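PDB 2ZGI: putative 4-amino-4-deoxychorismate lyase, which is a putative pyridoxal-phosphate-dependent enzyme of the class-IV aminotransferase family that probably acts as a lyase, perhaps on 4-amino-4-deoxychorismate. Local coordinates for residues 24-29 with 42-47; 59-64 with 88-93; 124-129 with 178-183. One frame throughout, in Å; residues are numbered along the deposited sequence. Where two conformers were deposited one is given.

Contact 1. Residues 24-29 with 42-47; sequences VFTTLR and LARLRR. With PLP (pyridoxal-5'-phosphate), chain P; SO4 (sulfate ion), chain O.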
loop_
_atom_site.group_PDB
_atom_site.type_symbol
_atom_site.label_atom_id
_atom_site.label_comp_id
_atom_site.label_asym_id
_atom_site.label_seq_id
_atom_site.Cartn_x
_atom_site.Cartn_y
_atom_site.Cartn_z
ATOM N N VAL D 24 -9.194 5.664 -26.334
ATOM C CA VAL D 24 -9.654 4.311 -26.064
ATOM C C VAL D 24 -9.431 3.519 -27.324
ATOM O O VAL D 24 -9.298 4.096 -28.423
ATOM C CB VAL D 24 -11.152 4.266 -25.570
ATOM C CG1 VAL D 24 -11.284 5.016 -24.294
ATOM C CG2 VAL D 24 -12.092 4.901 -26.613
ATOM N N PHE D 25 -9.354 2.199 -27.196
ATOM C CA PHE D 25 -9.019 1.389 -28.342
ATOM C C PHE D 25 -9.562 -0.008 -28.159
ATOM O O PHE D 25 -10.035 -0.369 -27.059
ATOM C CB PHE D 25 -7.481 1.398 -28.589
ATOM C CG PHE D 25 -6.681 0.570 -27.583
ATOM C CD1 PHE D 25 -6.285 -0.730 -27.902
ATOM C CD2 PHE D 25 -6.334 1.085 -26.335
ATOM C CE1 PHE D 25 -5.552 -1.505 -26.992
ATOM C CE2 PHE D 25 -5.614 0.317 -25.405
ATOM C CZ PHE D 25 -5.210 -0.968 -25.726
ATOM N N THR D 26 -9.519 -0.791 -29.233
ATOM C CA THR D 26 -9.777 -2.204 -29.137
ATOM C C THR D 26 -8.950 -2.932 -30.191
ATOM O O THR D 26 -8.600 -2.355 -31.228
ATOM C CB THR D 26 -11.289 -2.521 -29.258
ATOM O OG1 THR D 26 -11.519 -3.860 -28.806
ATOM C CG2 THR D 26 -11.787 -2.376 -30.737
ATOM N N THR D 27 -8.611 -4.186 -29.921
ATOM C CA THR D 27 -7.806 -4.950 -30.850
ATOM C C THR D 27 -8.519 -6.264 -31.180
ATOM O O THR D 27 -8.977 -6.990 -30.279
ATOM C CB THR D 27 -6.366 -5.191 -30.335
ATOM O OG1 THR D 27 -6.381 -6.182 -29.311
ATOM C CG2 THR D 27 -5.791 -3.959 -29.766
ATOM N N LEU D 28 -8.623 -6.551 -32.475
ATOM C CA LEU D 28 -9.401 -7.676 -32.982
ATOM C C LEU D 28 -8.512 -8.613 -33.757
ATOM O O LEU D 28 -7.432 -8.216 -34.232
ATOM C CB LEU D 28 -10.475 -7.218 -33.970
ATOM C CG LEU D 28 -11.493 -6.159 -33.597
ATOM C CD1 LEU D 28 -10.904 -4.799 -33.901
ATOM C CD2 LEU D 28 -12.805 -6.404 -34.388
ATOM N N ARG D 29 -8.983 -9.853 -33.907
ATOM C CA ARG D 29 -8.353 -10.817 -34.797
ATOM C C ARG D 29 -9.294 -11.068 -35.966
ATOM O O ARG D 29 -10.496 -11.182 -35.752
ATOM C CB ARG D 29 -8.058 -12.125 -34.061
ATOM C CG ARG D 29 -7.076 -12.989 -34.825
ATOM C CD ARG D 29 -6.591 -14.172 -34.016
ATOM N NE ARG D 29 -7.582 -15.239 -33.863
ATOM C CZ ARG D 29 -8.216 -15.502 -32.725
ATOM N NH1 ARG D 29 -7.980 -14.758 -31.655
ATOM N NH2 ARG D 29 -9.106 -16.509 -32.670
ATOM N N LEU D 42 -17.068 -3.205 -31.453
ATOM C CA LEU D 42 -17.565 -1.844 -31.729
ATOM C C LEU D 42 -18.481 -1.323 -30.618
ATOM O O LEU D 42 -18.460 -0.147 -30.291
ATOM C CB LEU D 42 -18.222 -1.747 -33.110
ATOM C CG LEU D 42 -17.266 -2.054 -34.277
ATOM C CD1 LEU D 42 -17.986 -1.970 -35.655
ATOM C CD2 LEU D 42 -16.027 -1.146 -34.252
ATOM N N ALA D 43 -19.279 -2.220 -30.044
ATOM C CA ALA D 43 -20.110 -1.912 -28.873
ATOM C C ALA D 43 -19.235 -1.478 -27.692
ATOM O O ALA D 43 -19.465 -0.433 -27.094
ATOM C CB ALA D 43 -20.928 -3.124 -28.493
ATOM N N ARG D 44 -18.223 -2.278 -27.365
ATOM C CA ARG D 44 -17.325 -1.904 -26.263
ATOM C C ARG D 44 -16.617 -0.568 -26.501
ATOM O O ARG D 44 -16.555 0.274 -25.603
ATOM C CB ARG D 44 -16.285 -2.992 -26.001
ATOM C CG ARG D 44 -15.393 -2.648 -24.782
ATOM C CD ARG D 44 -14.518 -3.811 -24.358
ATOM N NE ARG D 44 -13.437 -3.991 -25.318
ATOM C CZ ARG D 44 -12.540 -4.974 -25.273
ATOM N NH1 ARG D 44 -12.583 -5.898 -24.293
ATOM N NH2 ARG D 44 -11.613 -5.038 -26.228
ATOM N N LEU D 45 -16.077 -0.390 -27.712
ATOM C CA LEU D 45 -15.311 0.805 -28.074
ATOM C C LEU D 45 -16.164 2.057 -27.917
ATOM O O LEU D 45 -15.726 3.056 -27.345
ATOM C CB LEU D 45 -14.751 0.684 -29.519
ATOM C CG LEU D 45 -13.797 1.779 -30.018
ATOM C CD1 LEU D 45 -12.487 1.782 -29.202
ATOM C CD2 LEU D 45 -13.485 1.677 -31.537
ATOM N N ARG D 46 -17.408 2.005 -28.402
ATOM C CA ARG D 46 -18.339 3.117 -28.175
ATOM C C ARG D 46 -18.604 3.351 -26.683
ATOM O O ARG D 46 -18.695 4.496 -26.257
ATOM C CB ARG D 46 -19.679 2.859 -28.890
ATOM C CG ARG D 46 -20.752 3.920 -28.674
ATOM C CD ARG D 46 -21.962 3.579 -29.553
ATOM N NE ARG D 46 -22.781 4.766 -29.758
ATOM C CZ ARG D 46 -23.734 5.189 -28.923
ATOM N NH1 ARG D 46 -24.025 4.505 -27.807
ATOM N NH2 ARG D 46 -24.403 6.309 -29.207
ATOM N N ARG D 47 -18.759 2.270 -25.916
ATOM C CA ARG D 47 -19.041 2.368 -24.473
ATOM C C ARG D 47 -17.867 3.021 -23.735
ATOM O O ARG D 47 -18.043 3.917 -22.923
ATOM C CB ARG D 47 -19.302 0.989 -23.866
ATOM C CG ARG D 47 -20.757 0.495 -23.982
ATOM C CD ARG D 47 -21.038 -0.677 -23.052
ATOM N NE ARG D 47 -20.148 -1.819 -23.279
ATOM C CZ ARG D 47 -20.422 -2.818 -24.117
ATOM N NH1 ARG D 47 -21.563 -2.807 -24.815
ATOM N NH2 ARG D 47 -19.575 -3.829 -24.251
HETATM N N1 PLP P . -6.592 -7.149 -20.232
HETATM C C2 PLP P . -6.158 -5.953 -20.680
HETATM C C2A PLP P . -5.445 -5.031 -19.732
HETATM C C3 PLP P . -6.354 -5.589 -22.016
HETATM O O3 PLP P . -5.898 -4.371 -22.423
HETATM C C4 PLP P . -7.039 -6.467 -22.865
HETATM C C4A PLP P . -7.342 -6.141 -24.312
HETATM C C5 PLP P . -7.504 -7.681 -22.364
HETATM C C6 PLP P . -7.257 -7.985 -21.026
HETATM C C5A PLP P . -8.219 -8.700 -23.226
HETATM O O4P PLP P . -9.490 -8.282 -23.725
HETATM P P PLP P . -10.188 -8.922 -25.016
HETATM O O1P PLP P . -10.485 -10.366 -24.700
HETATM O O2P PLP P . -9.241 -8.839 -26.194
HETATM O O3P PLP P . -11.366 -8.010 -25.118
HETATM S S SO4 O . -17.330 -3.020 -21.003
HETATM O O1 SO4 O . -17.572 -2.607 -19.615
HETATM O O2 SO4 O . -18.016 -4.259 -21.334
HETATM O O3 SO4 O . -17.785 -1.978 -21.933
HETATM O O4 SO4 O . -15.888 -3.269 -21.134
HETATM O O HOH W 1 -9.267 -6.430 -27.607
#
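Hydrogen bonds of Arg-44 tie helix 38-51 to strand 24-31 and both to the cofactor. CG stands anti to the backbone N (chi1 -176°) and the chain bends at chi3, which swings the guanidinium across to Thr-26. There NH2 donates to OG1 of Thr-26 at 2.8 Å, with the acceptor close to the guanidinium plane; OG1 is also hydrogen-bonded to His-41. NH1 of Arg-44 donates to the phosphate oxygen O3P of PLP at 2.6 Å, and NH2 adds a weak second bond to the same oxygen. Water 1 donates to Thr-27 O, and to PLP O2P at 2.8 Å from its own oxygen, so the strand backbone also reaches the phosphate.

Helix 38-51 packs here on the antiparallel sheet containing strand 24-31, in keeping with the N-terminal domain of fold-type IV PLP enzymes. The segment axes run nearly antiparallel (166°), 8.1 Å apart.

Apolar packing comes from Leu-45. Its CD1 lies 3.6 Å from the Phe-25 carbonyl C, pressed on the backbone rather than on the Phe-25 ring, and 4.1 Å from Val-24 CG2, the two side chains crossing obliquely.

A sulfate, probably from the crystallisation liquor, is hydrogen-bonded from helix 38-51. Arg-47 NE donates to its O3 at 2.7 Å in an almost straight bond (177°), while the Arg-44 CD methylene lies 3.5 Å from sulfate O4.

Contact 2. Residues 59-64 with 88-93; sequences DEAFLE and GVRLSE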
loop_
_atom_site.group_PDB
_atom_site.type_symbol
_atom_site.label_atom_id
_atom_site.label_comp_id
_atom_site.label_asym_id
_atom_site.label_seq_id
_atom_site.Cartn_x
_atom_site.Cartn_y
_atom_site.Cartn_z
ATOM N N ASP D 59 -20.056 3.775 -36.214
ATOM C CA ASP D 59 -19.749 2.481 -36.776
ATOM C C ASP D 59 -19.456 2.569 -38.266
ATOM O O ASP D 59 -18.512 1.955 -38.733
ATOM C CB ASP D 59 -20.879 1.494 -36.481
ATOM C CG ASP D 59 -20.944 1.111 -35.018
ATOM O OD1 ASP D 59 -19.913 1.246 -34.336
ATOM O OD2 ASP D 59 -22.015 0.701 -34.532
ATOM N N GLU D 60 -20.239 3.344 -39.014
ATOM C CA GLU D 60 -20.036 3.370 -40.474
ATOM C C GLU D 60 -18.619 3.761 -40.886
ATOM O O GLU D 60 -18.046 3.137 -41.783
ATOM C CB GLU D 60 -21.065 4.240 -41.218
ATOM C CG GLU D 60 -21.638 3.583 -42.487
ATOM C CD GLU D 60 -20.601 3.230 -43.575
ATOM O OE1 GLU D 60 -20.501 3.995 -44.583
ATOM O OE2 GLU D 60 -19.902 2.184 -43.452
ATOM N N ALA D 61 -18.058 4.769 -40.210
ATOM C CA ALA D 61 -16.730 5.268 -40.507
ATOM C C ALA D 61 -15.698 4.167 -40.269
ATOM O O ALA D 61 -14.785 3.963 -41.080
ATOM C CB ALA D 61 -16.425 6.515 -39.662
ATOM N N PHE D 62 -15.887 3.436 -39.175
ATOM C CA PHE D 62 -15.000 2.343 -38.828
ATOM C C PHE D 62 -15.177 1.174 -39.780
ATOM O O PHE D 62 -14.218 0.520 -40.138
ATOM C CB PHE D 62 -15.241 1.908 -37.383
ATOM C CG PHE D 62 -14.354 2.614 -36.391
ATOM C CD1 PHE D 62 -12.957 2.564 -36.527
ATOM C CD2 PHE D 62 -14.901 3.302 -35.317
ATOM C CE1 PHE D 62 -12.122 3.203 -35.609
ATOM C CE2 PHE D 62 -14.066 3.954 -34.376
ATOM C CZ PHE D 62 -12.675 3.886 -34.524
ATOM N N LEU D 63 -16.418 0.937 -40.199
ATOM C CA LEU D 63 -16.723 -0.128 -41.159
ATOM C C LEU D 63 -16.202 0.206 -42.554
ATOM O O LEU D 63 -15.817 -0.699 -43.299
ATOM C CB LEU D 63 -18.224 -0.399 -41.214
ATOM C CG LEU D 63 -18.890 -0.959 -39.957
ATOM C CD1 LEU D 63 -20.422 -0.737 -40.042
ATOM C CD2 LEU D 63 -18.576 -2.421 -39.731
ATOM N N GLU D 64 -16.206 1.493 -42.902
ATOM C CA GLU D 64 -15.524 2.000 -44.101
ATOM C C GLU D 64 -14.024 1.720 -44.027
ATOM O O GLU D 64 -13.431 1.168 -44.944
ATOM C CB GLU D 64 -15.715 3.503 -44.165
ATOM C CG GLU D 64 -15.966 4.083 -45.522
ATOM C CD GLU D 64 -16.578 5.476 -45.402
ATOM O OE1 GLU D 64 -17.822 5.578 -45.302
ATOM O OE2 GLU D 64 -15.808 6.458 -45.362
ATOM N N GLY D 88 -10.961 13.999 -32.370
ATOM C CA GLY D 88 -10.477 14.259 -33.737
ATOM C C GLY D 88 -9.630 13.121 -34.293
ATOM O O GLY D 88 -8.850 13.306 -35.231
ATOM N N VAL D 89 -9.752 11.942 -33.709
ATOM C CA VAL D 89 -8.917 10.835 -34.135
ATOM C C VAL D 89 -9.759 9.601 -34.271
ATOM O O VAL D 89 -10.419 9.174 -33.310
ATOM C CB VAL D 89 -7.784 10.484 -33.123
ATOM C CG1 VAL D 89 -7.112 9.142 -33.512
ATOM C CG2 VAL D 89 -6.760 11.602 -33.044
ATOM N N ARG D 90 -9.741 9.081 -35.491
ATOM C CA ARG D 90 -10.253 7.767 -35.792
ATOM C C ARG D 90 -9.087 7.022 -36.423
ATOM O O ARG D 90 -8.670 7.323 -37.544
ATOM C CB ARG D 90 -11.434 7.871 -36.754
ATOM C CG ARG D 90 -12.195 6.579 -36.954
ATOM C CD ARG D 90 -13.437 6.845 -37.773
ATOM N NE ARG D 90 -13.104 7.537 -39.014
ATOM C CZ ARG D 90 -12.963 6.916 -40.175
ATOM N NH1 ARG D 90 -13.150 5.613 -40.226
ATOM N NH2 ARG D 90 -12.653 7.584 -41.277
ATOM N N LEU D 91 -8.543 6.066 -35.694
ATOM C CA LEU D 91 -7.414 5.349 -36.193
ATOM C C LEU D 91 -7.837 3.900 -36.392
ATOM O O LEU D 91 -8.477 3.309 -35.518
ATOM C CB LEU D 91 -6.262 5.540 -35.203
ATOM C CG LEU D 91 -4.772 5.635 -35.547
ATOM C CD1 LEU D 91 -4.421 6.486 -36.763
ATOM C CD2 LEU D 91 -4.060 6.176 -34.295
ATOM N N SER D 92 -7.545 3.358 -37.570
ATOM C CA SER D 92 -7.869 1.982 -37.915
ATOM C C SER D 92 -6.665 1.416 -38.633
ATOM O O SER D 92 -6.106 2.050 -39.558
ATOM C CB SER D 92 -9.126 1.908 -38.801
ATOM O OG SER D 92 -10.220 2.554 -38.155
ATOM N N GLU D 93 -6.221 0.249 -38.175
ATOM C CA GLU D 93 -5.021 -0.371 -38.739
ATOM C C GLU D 93 -5.082 -1.886 -38.740
ATOM O O GLU D 93 -5.827 -2.488 -37.954
ATOM C CB GLU D 93 -3.794 0.084 -37.963
ATOM C CG GLU D 93 -3.963 -0.012 -36.477
ATOM C CD GLU D 93 -2.842 0.687 -35.764
ATOM O OE1 GLU D 93 -3.132 1.747 -35.147
ATOM O OE2 GLU D 93 -1.684 0.189 -35.873
#
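Gly-88, in the turn before strand 89-96, gives its carbonyl O to Asn-5 of the second subunit. Arg-90 then reaches toward helix 59-72, CG anti to the backbone N (chi1 -170°). CG lies over one face of the Phe-62 ring, 3.9 Å from the centroid, a CH-pi contact displaced toward the rim. A bend at chi3 turns the guanidinium 76° from the ring plane, and Ala-61 CB sits against a guanidinium face, 3.5 Å from Arg-90 CZ. NH1 comes within 2.5 Å of Ala-61 O at a poor angle; Arg-90 was modelled in two conformers, so this approach describes the conformer given here. The guanidinium charge is met through NH1 by a salt bridge to Asp-65. At Leu-91 the backbone makes the contact: its O lies 3.6 Å from Phe-62 CE1, at the ring edge. Ser-92 also meets that edge, with OG 3.2 Å from Phe-62 CD1, while OG is hydrogen-bonded to Asp-65. An alanine in place of Phe-62 would remove the face under Arg-90 CG and the edge facing Ser-92, and would probably loosen helix 59-72 against strand 89-96. The segment axes cross at -34° and 9.3 Å, a helix packed on an outermost strand of the chain's own antiparallel sheet, which residues 91-93 extend by an antiparallel ladder into the second subunit.

Contact 3. Residues 124-129 with 178-183; sequences RYKTGN and GGLEGI. With PLP (pyridoxal-5'-phosphate), chain P.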
loop_
_atom_site.group_PDB
_atom_site.type_symbol
_atom_site.label_atom_id
_atom_site.label_comp_id
_atom_site.label_asym_id
_atom_site.label_seq_id
_atom_site.Cartn_x
_atom_site.Cartn_y
_atom_site.Cartn_z
ATOM N N ARG D 124 -11.514 -0.485 -15.918
ATOM C CA ARG D 124 -12.593 -1.135 -16.626
ATOM C C ARG D 124 -12.587 -0.751 -18.104
ATOM O O ARG D 124 -13.295 -1.385 -18.894
ATOM C CB ARG D 124 -13.937 -0.795 -15.984
ATOM C CG ARG D 124 -14.129 0.706 -15.748
ATOM C CD ARG D 124 -15.417 1.019 -14.946
ATOM N NE ARG D 124 -16.581 0.446 -15.614
ATOM C CZ ARG D 124 -17.852 0.616 -15.247
ATOM N NH1 ARG D 124 -18.175 1.350 -14.186
ATOM N NH2 ARG D 124 -18.807 0.035 -15.954
ATOM N N TYR D 125 -11.802 0.279 -18.453
ATOM C CA TYR D 125 -11.718 0.780 -19.832
ATOM C C TYR D 125 -10.392 0.427 -20.497
ATOM O O TYR D 125 -9.336 0.314 -19.835
ATOM C CB TYR D 125 -11.961 2.292 -19.849
ATOM C CG TYR D 125 -13.193 2.666 -19.064
ATOM C CD1 TYR D 125 -14.465 2.218 -19.472
ATOM C CD2 TYR D 125 -13.103 3.418 -17.895
ATOM C CE1 TYR D 125 -15.620 2.521 -18.734
ATOM C CE2 TYR D 125 -14.252 3.742 -17.155
ATOM C CZ TYR D 125 -15.505 3.283 -17.589
ATOM O OH TYR D 125 -16.639 3.574 -16.878
ATOM N N LYS D 126 -10.451 0.263 -21.820
ATOM C CA LYS D 126 -9.277 -0.041 -22.628
ATOM C C LYS D 126 -8.749 1.290 -23.175
ATOM O O LYS D 126 -9.208 1.769 -24.233
ATOM C CB LYS D 126 -9.679 -1.001 -23.740
ATOM C CG LYS D 126 -8.586 -1.981 -24.139
ATOM C CD LYS D 126 -9.149 -3.117 -24.942
ATOM C CE LYS D 126 -8.079 -3.730 -25.808
ATOM N NZ LYS D 126 -7.140 -4.486 -24.925
ATOM N N THR D 127 -7.835 1.914 -22.411
ATOM C CA THR D 127 -7.384 3.276 -22.681
ATOM C C THR D 127 -5.909 3.360 -23.054
ATOM O O THR D 127 -5.140 2.430 -22.816
ATOM C CB THR D 127 -7.628 4.243 -21.466
ATOM O OG1 THR D 127 -6.601 4.077 -20.468
ATOM C CG2 THR D 127 -8.973 3.969 -20.818
ATOM N N GLY D 128 -5.542 4.505 -23.627
ATOM C CA GLY D 128 -4.170 4.883 -23.887
ATOM C C GLY D 128 -3.311 5.104 -22.655
ATOM O O GLY D 128 -2.117 5.361 -22.784
ATOM N N ASN D 129 -3.904 5.010 -21.463
ATOM C CA ASN D 129 -3.100 5.074 -20.245
ATOM C C ASN D 129 -2.655 3.672 -19.884
ATOM O O ASN D 129 -3.222 3.010 -18.990
ATOM C CB ASN D 129 -3.878 5.763 -19.128
ATOM C CG ASN D 129 -3.841 7.260 -19.258
ATOM O OD1 ASN D 129 -3.816 7.821 -20.372
ATOM N ND2 ASN D 129 -3.819 7.921 -18.151
ATOM N N GLY D 178 -12.438 -6.882 -11.393
ATOM C CA GLY D 178 -11.626 -5.712 -11.088
ATOM C C GLY D 178 -10.749 -5.154 -12.206
ATOM O O GLY D 178 -10.072 -4.163 -12.004
ATOM N N GLY D 179 -10.775 -5.787 -13.378
ATOM C CA GLY D 179 -9.971 -5.353 -14.511
ATOM C C GLY D 179 -10.872 -4.986 -15.682
ATOM O O GLY D 179 -12.006 -4.547 -15.496
ATOM N N LEU D 180 -10.362 -5.180 -16.888
ATOM C CA LEU D 180 -11.150 -4.995 -18.104
ATOM C C LEU D 180 -12.109 -6.169 -18.274
ATOM O O LEU D 180 -11.702 -7.318 -18.128
ATOM C CB LEU D 180 -10.188 -4.911 -19.303
ATOM C CG LEU D 180 -10.796 -4.904 -20.717
ATOM C CD1 LEU D 180 -11.765 -3.754 -20.887
ATOM C CD2 LEU D 180 -9.700 -4.820 -21.730
ATOM N N GLU D 181 -13.383 -5.900 -18.557
ATOM C CA GLU D 181 -14.253 -6.969 -19.055
ATOM C C GLU D 181 -13.847 -7.231 -20.506
ATOM O O GLU D 181 -14.300 -6.538 -21.454
ATOM C CB GLU D 181 -15.755 -6.674 -18.953
ATOM C CG GLU D 181 -16.623 -7.965 -18.952
ATOM C CD GLU D 181 -18.137 -7.689 -19.159
ATOM O OE1 GLU D 181 -18.871 -7.632 -18.155
ATOM O OE2 GLU D 181 -18.590 -7.517 -20.314
ATOM N N GLY D 182 -12.946 -8.189 -20.651
ATOM C CA GLY D 182 -12.540 -8.690 -21.924
ATOM C C GLY D 182 -13.700 -9.368 -22.634
ATOM O O GLY D 182 -14.558 -10.032 -22.013
ATOM N N ILE D 183 -13.705 -9.193 -23.948
ATOM C CA ILE D 183 -14.676 -9.814 -24.820
ATOM C C ILE D 183 -14.420 -11.319 -24.875
ATOM O O ILE D 183 -15.368 -12.103 -24.799
ATOM C CB ILE D 183 -14.636 -9.137 -26.225
ATOM C CG1 ILE D 183 -15.295 -7.756 -26.129
ATOM C CG2 ILE D 183 -15.309 -10.008 -27.309
ATOM C CD1 ILE D 183 -14.830 -6.749 -27.174
HETATM N N1 PLP P . -6.592 -7.149 -20.232
HETATM C C2 PLP P . -6.158 -5.953 -20.680
HETATM C C2A PLP P . -5.445 -5.031 -19.732
HETATM C C3 PLP P . -6.354 -5.589 -22.016
HETATM O O3 PLP P . -5.898 -4.371 -22.423
HETATM C C4 PLP P . -7.039 -6.467 -22.865
HETATM C C4A PLP P . -7.342 -6.141 -24.312
HETATM C C5 PLP P . -7.504 -7.681 -22.364
HETATM C C6 PLP P . -7.257 -7.985 -21.026
HETATM C C5A PLP P . -8.219 -8.700 -23.226
HETATM O O4P PLP P . -9.490 -8.282 -23.725
HETATM P P PLP P . -10.188 -8.922 -25.016
HETATM O O1P PLP P . -10.485 -10.366 -24.700
HETATM O O2P PLP P . -9.241 -8.839 -26.194
HETATM O O3P PLP P . -11.366 -8.010 -25.118
HETATM O O HOH W 2 -14.734 -3.471 -18.464
#
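Leu-180 and Lys-126 form the tight part of this loop-to-loop contact, against the pyridine ring of PLP. With CG anti to the backbone N (chi1 172°), the forked end of Leu-180 is divided between two tasks. CD2 stands over the face of the cofactor ring, 3.3 Å from PLP C4, and also meets Lys-126 CD at 3.7 Å, the two side chains crossing obliquely. CD1 turns back to the other loop and lies 3.5 Å from Arg-124 O. The lysine chain, bent at chi4 (72°), carries NZ to a covalent bond with PLP C4A, modelled at 1.8 Å, and places NZ 2.8 Å from PLP O3.

Toward Arg-124 the packing loosens. Its CA touches Gly-179 O at 3.6 Å, but its CB points away from the other loop and the residue is exposed; its guanidinium instead has the Tyr-125 hydroxyl over one face. Water 2 lies between the two loops, close to Arg-124 O, and its oxygen accepts from Glu-181 N at 2.8 Å.

Gly-182 occupies the N-cap position of helix 183-194, and Ile-183 N donates to PLP O3P at 2.9 Å (161°). The helix N-terminus thus faces the phosphate and would be expected to favour its negative charge. The lysine linkage is consistent with the internal aldimine of PLP enzymes, although the modelled bond is long for C=N, and O3 so near NZ would probably help to polarise the C4A-NZ linkage.

Overall arrangement
Contacts 1 and 3 share the cofactor: their centres are 10 Å apart, and Phe-25 N probably donates a hydrogen bond to Lys-126 O at 3.0 Å. Arg-44 NH2 also packs 3.4 Å from Lys-126 CD, so the phosphate-binding arginine adjoins the lysine that holds PLP. Contact 2 lies on the other flank of contact 1, 11 Å away between centres, and continues its packing through Leu-45 CD2 and Phe-62 CE2 at 3.7 Å; both contacts reach the same sheet. Between contacts 2 and 3 the nearest atoms are about 10 Å apart, though each touches the second subunit. Contact 1 thus joins the strand that pairs with the second subunit to the active site, of which its Arg-44 is part.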